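Local structure of putative oxidoreductase (Bacteroides fragilis NCTC 9343, 3EOF) at residues A79-F84 with L100-N105. The protein binds flavin mononucleotide and is probably an FMN-dependent oxidoreductase of the nitroreductase family. Sequence-based numbering, arbitrary orientation.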
loop_
_atom_site.group_PDB
_atom_site.type_symbol
_atom_site.label_atom_id
_atom_site.label_comp_id
_atom_site.label_asym_id
_atom_site.label_seq_id
_atom_site.Cartn_x
_atom_site.Cartn_y
_atom_site.Cartn_z
ATOM N N ALA A 79 2.440 9.474 -4.363
ATOM C CA ALA A 79 3.606 9.444 -3.488
ATOM C C ALA A 79 4.109 10.889 -3.571
ATOM O O ALA A 79 4.195 11.428 -4.641
ATOM C CB ALA A 79 4.648 8.465 -4.031
ATOM N N ASP A 80 4.408 11.524 -2.451
ATOM C CA ASP A 80 4.816 12.933 -2.476
ATOM C C ASP A 80 5.859 13.197 -1.408
ATOM O O ASP A 80 5.563 13.200 -0.205
ATOM C CB ASP A 80 3.577 13.807 -2.266
ATOM C CG ASP A 80 3.833 15.307 -2.374
ATOM O OD1 ASP A 80 4.934 15.754 -2.072
ATOM O OD2 ASP A 80 2.875 16.050 -2.718
ATOM N N PHE A 81 7.094 13.344 -1.865
ATOM C CA PHE A 81 8.203 13.809 -1.016
ATOM C C PHE A 81 8.476 15.296 -1.274
ATOM O O PHE A 81 9.238 15.927 -0.536
ATOM C CB PHE A 81 9.491 12.974 -1.196
ATOM C CG PHE A 81 9.833 12.171 0.007
ATOM C CD1 PHE A 81 10.275 12.824 1.150
ATOM C CD2 PHE A 81 9.774 10.806 0.005
ATOM C CE1 PHE A 81 10.627 12.113 2.290
ATOM C CE2 PHE A 81 10.140 10.090 1.121
ATOM C CZ PHE A 81 10.551 10.747 2.275
ATOM N N ARG A 82 7.790 15.860 -2.270
ATOM C CA ARG A 82 7.971 17.243 -2.647
ATOM C C ARG A 82 7.555 18.194 -1.545
ATOM O O ARG A 82 8.286 19.147 -1.225
ATOM C CB ARG A 82 7.162 17.579 -3.889
ATOM C CG ARG A 82 7.374 19.030 -4.333
ATOM C CD ARG A 82 6.747 19.262 -5.649
ATOM N NE ARG A 82 7.145 20.548 -6.192
ATOM C CZ ARG A 82 8.204 20.742 -6.967
ATOM N NH1 ARG A 82 9.015 19.743 -7.294
ATOM N NH2 ARG A 82 8.468 21.961 -7.391
ATOM N N ARG A 83 6.352 18.001 -1.020
ATOM C CA ARG A 83 5.898 18.859 0.066
ATOM C C ARG A 83 6.900 18.839 1.230
ATOM O O ARG A 83 7.305 19.900 1.740
ATOM C CB ARG A 83 4.491 18.487 0.506
ATOM C CG ARG A 83 3.948 19.353 1.649
ATOM C CD ARG A 83 2.512 19.003 1.933
ATOM N NE ARG A 83 2.443 17.600 2.185
ATOM C CZ ARG A 83 1.849 16.660 1.444
ATOM N NH1 ARG A 83 1.075 16.903 0.414
ATOM N NH2 ARG A 83 1.971 15.420 1.855
ATOM N N PHE A 84 7.330 17.659 1.654
ATOM C CA PHE A 84 8.322 17.594 2.727
ATOM C C PHE A 84 9.647 18.268 2.349
ATOM O O PHE A 84 10.228 18.950 3.155
ATOM C CB PHE A 84 8.610 16.154 3.170
ATOM C CG PHE A 84 9.370 16.094 4.450
ATOM C CD1 PHE A 84 8.750 16.469 5.630
ATOM C CD2 PHE A 84 10.712 15.733 4.465
ATOM C CE1 PHE A 84 9.435 16.469 6.850
ATOM C CE2 PHE A 84 11.409 15.716 5.657
ATOM C CZ PHE A 84 10.773 16.100 6.861
ATOM N N LEU A 100 15.197 5.675 -4.677
ATOM C CA LEU A 100 14.205 4.609 -4.741
ATOM C C LEU A 100 13.616 4.258 -3.383
ATOM O O LEU A 100 12.417 4.003 -3.263
ATOM C CB LEU A 100 14.815 3.376 -5.395
ATOM C CG LEU A 100 13.912 2.156 -5.567
ATOM C CD1 LEU A 100 12.761 2.519 -6.486
ATOM C CD2 LEU A 100 14.721 0.974 -6.085
HETATM N N MSE A 101 14.465 4.208 -2.372
HETATM C CA MSE A 101 14.028 3.872 -1.025
HETATM C C MSE A 101 12.942 4.799 -0.563
HETATM O O MSE A 101 11.944 4.353 -0.019
HETATM C CB MSE A 101 15.183 3.980 -0.046
HETATM C CG MSE A 101 14.823 3.608 1.396
HETATM SE SE MSE A 101 14.280 1.660 1.630
HETATM C CE MSE A 101 14.190 1.732 3.616
ATOM N N SER A 102 13.160 6.093 -0.784
ATOM C CA SER A 102 12.245 7.148 -0.368
ATOM C C SER A 102 10.984 7.061 -1.188
ATOM O O SER A 102 9.903 7.287 -0.673
ATOM C CB SER A 102 12.908 8.525 -0.504
ATOM O OG SER A 102 14.004 8.647 0.380
ATOM N N PHE A 103 11.120 6.748 -2.481
ATOM C CA PHE A 103 9.950 6.528 -3.323
ATOM C C PHE A 103 9.103 5.394 -2.798
ATOM O O PHE A 103 7.882 5.499 -2.709
ATOM C CB PHE A 103 10.326 6.221 -4.813
ATOM C CG PHE A 103 9.181 5.615 -5.588
ATOM C CD1 PHE A 103 8.089 6.399 -5.976
ATOM C CD2 PHE A 103 9.124 4.230 -5.803
ATOM C CE1 PHE A 103 6.980 5.829 -6.623
ATOM C CE2 PHE A 103 8.035 3.661 -6.471
ATOM C CZ PHE A 103 6.963 4.463 -6.878
ATOM N N LEU A 104 9.732 4.291 -2.435
ATOM C CA LEU A 104 8.985 3.179 -1.881
ATOM C C LEU A 104 8.348 3.544 -0.540
ATOM O O LEU A 104 7.224 3.139 -0.262
ATOM C CB LEU A 104 9.849 1.929 -1.753
ATOM C CG LEU A 104 9.142 0.696 -1.175
ATOM C CD1 LEU A 104 7.941 0.272 -1.993
ATOM C CD2 LEU A 104 10.173 -0.471 -0.989
ATOM N N ASN A 105 9.053 4.284 0.291
ATOM C CA ASN A 105 8.481 4.725 1.562
ATOM C C ASN A 105 7.249 5.590 1.351
ATOM O O ASN A 105 6.272 5.434 2.064
ATOM C CB ASN A 105 9.493 5.542 2.408
ATOM C CG ASN A 105 10.616 4.694 3.016
ATOM O OD1 ASN A 105 10.411 3.516 3.280
ATOM N ND2 ASN A 105 11.833 5.318 3.238
#
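Phe81 meets the first turn of helix 100-123 edge-on, its CE2 lying 3.3 Å from Ser102 O. The carbonyl oxygen sits at the ring edge, near the ring plane, where the aromatic C-H groups carry their slight positive charge, and Ser102 CB adds an apolar touch 3.6 Å from Phe81 CE2. With chi1 at -112°, away from the usual staggered values, Phe81 sends its CD2-CE2 side against the helix. Tyr97 stacks on the same ring, while Ser102 OG turns back beside its own backbone N and is hydrogen-bonded to Asn99 OD1 in the approach to the helix.

Beside this close edge the contact slackens. Ala79 CB approaches Phe103 CE1 at 4.4 Å, obliquely to the ring, and no hydrogen bond joins the two segments. The looser part is no solvent face, however: every touching residue is buried, and Phe103 also packs edge-to-face with Phe152 of the neighbouring strand.

Around Phe81 the strand turns into helix 82-89, and a polar bond spans the turn. Asp80 OD1 accepts a nearly straight bond of 2.9 Å from Arg83 N, capping the start of that helix, and Asp80 OD2 is hydrogen-bonded to Ser45 OG of its own chain and to Tyr183 OH of the second subunit. Arg82 reaches that subunit as well, in a salt bridge to its Asp185.

The end of strand 73-80 and the turn after it thus pack on helix 100-123 at the interface with the second subunit, part of the sheet-to-helix packing of the FMN-dependent nitroreductase fold, with the Phe81 side chain about 11 Å from a bound flavin mononucleotide.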